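Long-range contacts in PHO85 cyclin PHO80 (Saccharomyces cerevisiae, PDB 2PMI), which partners the cyclin-dependent kinase Pho85 as its regulatory cyclin and holds down the expression of phosphate-starvation-responsive genes when phosphate is plentiful: residues L23-F27 with L217-Y221; R173-L179 with S205-R209. All coordinates share one frame. Numbering follows the deposited sequence.

Contact 1 of 2, residues L23-F27 with L217-Y221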
# COMPACT_ATOMS: atom_id res chain seq x y z
N LEU B 23 17.70 19.18 -14.17
CA LEU B 23 16.68 18.49 -13.38
C LEU B 23 16.98 18.41 -11.89
O LEU B 23 18.13 18.53 -11.47
CB LEU B 23 16.48 17.07 -13.93
CG LEU B 23 16.12 16.94 -15.41
CD1 LEU B 23 16.64 15.60 -15.91
CD2 LEU B 23 14.61 17.07 -15.61
N PRO B 24 15.94 18.20 -11.06
CA PRO B 24 15.93 18.07 -9.60
C PRO B 24 16.42 16.68 -9.21
O PRO B 24 16.24 15.73 -9.97
CB PRO B 24 14.45 18.21 -9.25
CG PRO B 24 13.84 18.86 -10.43
CD PRO B 24 14.56 18.25 -11.57
N ALA B 25 17.01 16.55 -8.03
CA ALA B 25 17.48 15.24 -7.59
C ALA B 25 16.27 14.33 -7.32
O ALA B 25 16.40 13.11 -7.28
CB ALA B 25 18.33 15.36 -6.34
N ASP B 26 15.10 14.95 -7.16
CA ASP B 26 13.85 14.24 -6.87
C ASP B 26 12.91 14.23 -8.08
O ASP B 26 12.35 15.26 -8.44
CB ASP B 26 13.16 14.91 -5.69
CG ASP B 26 11.89 14.22 -5.28
OD1 ASP B 26 11.29 14.65 -4.27
OD2 ASP B 26 11.48 13.25 -5.95
N PHE B 27 12.74 13.05 -8.70
CA PHE B 27 11.88 12.94 -9.88
C PHE B 27 10.45 13.42 -9.66
O PHE B 27 9.70 13.61 -10.62
CB PHE B 27 11.88 11.49 -10.45
CG PHE B 27 11.33 10.43 -9.52
CD1 PHE B 27 12.18 9.76 -8.63
CD2 PHE B 27 9.99 10.06 -9.56
CE1 PHE B 27 11.70 8.73 -7.80
CE2 PHE B 27 9.49 9.04 -8.75
CZ PHE B 27 10.36 8.38 -7.86
N LEU B 217 13.15 3.21 -8.11
CA LEU B 217 12.70 4.34 -8.94
C LEU B 217 13.68 5.49 -9.11
O LEU B 217 13.77 6.07 -10.20
CB LEU B 217 11.35 4.87 -8.45
CG LEU B 217 10.14 3.92 -8.53
CD1 LEU B 217 8.88 4.67 -8.16
CD2 LEU B 217 9.98 3.34 -9.92
N ASP B 218 14.42 5.82 -8.05
CA ASP B 218 15.43 6.87 -8.13
C ASP B 218 16.55 6.32 -9.02
O ASP B 218 16.95 6.95 -10.01
CB ASP B 218 16.03 7.18 -6.76
CG ASP B 218 14.98 7.33 -5.67
OD1 ASP B 218 14.04 6.50 -5.63
OD2 ASP B 218 15.12 8.27 -4.85
N LYS B 219 17.06 5.15 -8.65
CA LYS B 219 18.12 4.48 -9.39
C LYS B 219 17.87 4.60 -10.88
O LYS B 219 18.78 4.96 -11.63
CB LYS B 219 18.19 3.00 -9.02
CG LYS B 219 19.42 2.29 -9.58
CD LYS B 219 19.37 0.78 -9.40
CE LYS B 219 18.42 0.13 -10.41
NZ LYS B 219 18.27 -1.34 -10.22
N TYR B 220 16.65 4.31 -11.31
CA TYR B 220 16.33 4.41 -12.73
C TYR B 220 16.29 5.85 -13.21
O TYR B 220 16.77 6.17 -14.31
CB TYR B 220 14.99 3.77 -13.02
CG TYR B 220 15.03 2.28 -13.07
CD1 TYR B 220 14.65 1.59 -14.22
CD2 TYR B 220 15.43 1.54 -11.96
CE1 TYR B 220 14.66 0.22 -14.26
CE2 TYR B 220 15.44 0.16 -12.00
CZ TYR B 220 15.06 -0.50 -13.15
OH TYR B 220 15.06 -1.87 -13.18
N TYR B 221 15.70 6.72 -12.39
CA TYR B 221 15.62 8.12 -12.76
C TYR B 221 17.03 8.57 -13.12
O TYR B 221 17.29 8.98 -14.25
CB TYR B 221 15.03 8.93 -11.61
CG TYR B 221 15.11 10.43 -11.79
CD1 TYR B 221 14.62 11.04 -12.95
CD2 TYR B 221 15.67 11.24 -10.80
CE1 TYR B 221 14.70 12.41 -13.12
CE2 TYR B 221 15.75 12.61 -10.96
CZ TYR B 221 15.26 13.19 -12.11
OH TYR B 221 15.33 14.56 -12.26
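Y221 and F27 make most of this contact. Y221 sits on helix 216-227, and its CA-to-CB bond points toward the loop 23-27. Its chi1 of 170° (t) sends the ring away from the helix and across the inside of the loop. The hydroxyl at the end of the ring donates a hydrogen bond to the loop backbone, with Y221 OH 2.7 Å from P24 O. The same OH lies 3.2 Å from L23 CB. A25 O approaches the edge of the ring, 3.8 Å from Y221 CE2. The loop therefore bends round the tip of the tyrosine.

F27 closes the other end of the bend. Its CB stands over the face of the Y221 ring, 3.6 Å from the ring centroid, in a CH-pi contact. With chi1 at 63° (p), the F27 ring extends beyond Y221 toward the start of the helical segment. The two rings are oblique, with planes at 56° and centroids 6.0 Å apart. F27 CZ packs 3.7 Å from L217 CB, one helical turn before Y221. At the edge of the F27 ring, D218 OD1 is 3.9 Å from F27 CE1, while the D218 carboxylate forms a salt bridge with K211. L217 also packs on M96 and T97 of helix 92-108.

The CA-to-CB bond of D26 points away, and its OD2 bonds to the backbone N of N28. L217, D218 and Y221 thus meet the loop ahead of helix 32-51, the first helix of the modelled chain. The N-terminal loop closes against the C-terminal helix of the cyclin, next to helix 92-108.

Contact 2 of 2, residues R173-L179 with S205-R209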
# COMPACT_ATOMS: atom_id res chain seq x y z
N ARG B 173 10.94 -2.50 -5.41
CA ARG B 173 11.81 -2.47 -4.25
C ARG B 173 13.09 -3.24 -4.64
O ARG B 173 13.05 -4.19 -5.44
CB ARG B 173 11.07 -3.12 -3.08
CG ARG B 173 11.28 -2.45 -1.72
CD ARG B 173 10.34 -3.08 -0.72
NE ARG B 173 10.78 -2.92 0.66
CZ ARG B 173 10.18 -3.49 1.69
NH1 ARG B 173 9.12 -4.26 1.48
NH2 ARG B 173 10.64 -3.32 2.93
N ASP B 174 14.23 -2.80 -4.10
CA ASP B 174 15.54 -3.38 -4.40
C ASP B 174 15.61 -4.85 -4.78
O ASP B 174 16.12 -5.17 -5.84
CB ASP B 174 16.52 -3.11 -3.25
CG ASP B 174 16.89 -1.63 -3.15
OD1 ASP B 174 16.68 -0.91 -4.15
OD2 ASP B 174 17.40 -1.19 -2.09
N HIS B 175 15.12 -5.74 -3.93
CA HIS B 175 15.19 -7.18 -4.22
C HIS B 175 13.96 -7.77 -4.90
O HIS B 175 13.81 -8.99 -4.96
CB HIS B 175 15.44 -7.94 -2.93
CG HIS B 175 16.62 -7.44 -2.15
ND1 HIS B 175 16.72 -7.58 -0.79
CD2 HIS B 175 17.75 -6.81 -2.55
CE1 HIS B 175 17.86 -7.05 -0.38
NE2 HIS B 175 18.50 -6.58 -1.43
N ASN B 176 13.08 -6.91 -5.41
CA ASN B 176 11.86 -7.40 -6.04
C ASN B 176 12.12 -8.32 -7.23
O ASN B 176 11.63 -9.45 -7.25
CB ASN B 176 10.97 -6.22 -6.47
CG ASN B 176 9.62 -6.67 -7.04
OD1 ASN B 176 8.91 -7.46 -6.41
ND2 ASN B 176 9.27 -6.17 -8.22
N ILE B 177 12.88 -7.84 -8.21
CA ILE B 177 13.17 -8.64 -9.40
C ILE B 177 13.71 -10.04 -9.06
O ILE B 177 13.25 -11.05 -9.61
CB ILE B 177 14.18 -7.91 -10.32
CG1 ILE B 177 13.53 -6.67 -10.92
CG2 ILE B 177 14.63 -8.84 -11.44
CD1 ILE B 177 14.44 -5.85 -11.79
N THR B 178 14.67 -10.09 -8.14
CA THR B 178 15.25 -11.36 -7.72
C THR B 178 14.18 -12.27 -7.14
O THR B 178 13.97 -13.38 -7.62
CB THR B 178 16.36 -11.16 -6.69
OG1 THR B 178 17.51 -10.60 -7.33
CG2 THR B 178 16.75 -12.47 -6.04
N LEU B 179 13.52 -11.79 -6.10
CA LEU B 179 12.47 -12.54 -5.44
C LEU B 179 11.51 -13.04 -6.49
O LEU B 179 11.05 -14.17 -6.44
CB LEU B 179 11.74 -11.65 -4.45
CG LEU B 179 12.58 -11.41 -3.20
CD1 LEU B 179 12.20 -10.11 -2.54
CD2 LEU B 179 12.38 -12.58 -2.27
N SER B 205 14.96 -9.93 3.46
CA SER B 205 14.93 -8.93 4.51
C SER B 205 15.48 -7.61 3.99
O SER B 205 16.42 -7.59 3.19
CB SER B 205 15.74 -9.40 5.72
OG SER B 205 15.65 -8.49 6.81
N TYR B 206 14.89 -6.51 4.44
CA TYR B 206 15.33 -5.19 4.01
C TYR B 206 15.90 -4.40 5.16
O TYR B 206 16.18 -3.21 5.02
CB TYR B 206 14.17 -4.44 3.36
CG TYR B 206 13.91 -4.83 1.92
CD1 TYR B 206 14.69 -4.32 0.88
CD2 TYR B 206 12.87 -5.70 1.59
CE1 TYR B 206 14.45 -4.67 -0.45
CE2 TYR B 206 12.62 -6.06 0.26
CZ TYR B 206 13.41 -5.53 -0.75
OH TYR B 206 13.12 -5.84 -2.06
N VAL B 207 16.10 -5.05 6.30
CA VAL B 207 16.64 -4.38 7.47
C VAL B 207 18.01 -3.77 7.15
O VAL B 207 18.79 -4.36 6.40
CB VAL B 207 16.79 -5.36 8.64
CG1 VAL B 207 16.97 -4.59 9.93
CG2 VAL B 207 15.57 -6.25 8.72
N ASN B 208 18.29 -2.60 7.71
CA ASN B 208 19.55 -1.89 7.48
C ASN B 208 19.65 -1.32 6.07
O ASN B 208 20.41 -0.38 5.81
CB ASN B 208 20.74 -2.81 7.75
CG ASN B 208 20.90 -3.15 9.21
OD1 ASN B 208 21.16 -2.27 10.04
ND2 ASN B 208 20.73 -4.42 9.55
N ARG B 209 18.89 -1.90 5.15
CA ARG B 209 18.86 -1.46 3.77
C ARG B 209 18.38 0.00 3.72
O ARG B 209 17.34 0.36 4.28
CB ARG B 209 17.89 -2.35 2.98
CG ARG B 209 17.96 -2.25 1.48
CD ARG B 209 19.20 -2.93 0.97
NE ARG B 209 19.05 -3.31 -0.43
CZ ARG B 209 19.96 -3.98 -1.12
NH1 ARG B 209 19.75 -4.29 -2.39
NH2 ARG B 209 21.11 -4.32 -0.54
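A type I beta turn from R173 to N176 leads into helix 176-183 of this cyclin, with H175 at the N-cap position. The facing loop carries a type II beta turn from Y206 to R209. Y206 has the most surface buried here, and its ring inserts between R173 and H175. The R173 guanidinium lies flat on one face, with centres 4.0 Å apart and planes at 11°. This is an off-centre cation-pi contact. R173 also forms a salt bridge to an acidic side chain of the Pho85 chain, and Y206 packs on an acidic side chain of that chain, so R173 and Y206 are part of the kinase interface. The H175 ring lies on the opposite face of Y206. Its plane is within 17° of parallel, but it is slid aside, so the rings barely overlap. The tyrosine hydroxyl reaches the helix start, where H175 N donates a hydrogen bond to Y206 OH at 2.7 Å.

R209 lies at the edge of the H175 ring and pairs with D174, whose OD2 also accepts a hydrogen bond from N215 ND2. The R209 guanidinium turns one face to H175 NE2. The salt bridge itself is a single bond, R209 NE to D174 OD2 at 3.2 Å.

In the fold
Both contacts involve the C-terminal part of the chain, and contact 2 is nested inside the loop that contact 1 closes. Contact 1 joins an N-terminal loop to helix 216-227. Contact 2 joins the start of helix 176-183 to the loop that precedes helix 216-227. They touch where Y220 OH packs on I177 CD1, 4.3 Å away. Both are partly buried, with four of eight touching residues buried in contact 1 and two of eight in contact 2. The centre of contact 1 is about 15 Å from the centre of the chain, that of contact 2 about 19 Å. Each uses a tyrosine hydroxyl bonded to backbone. Contact 1 is otherwise mainly apolar; contact 2 is charged and alone meets Pho85.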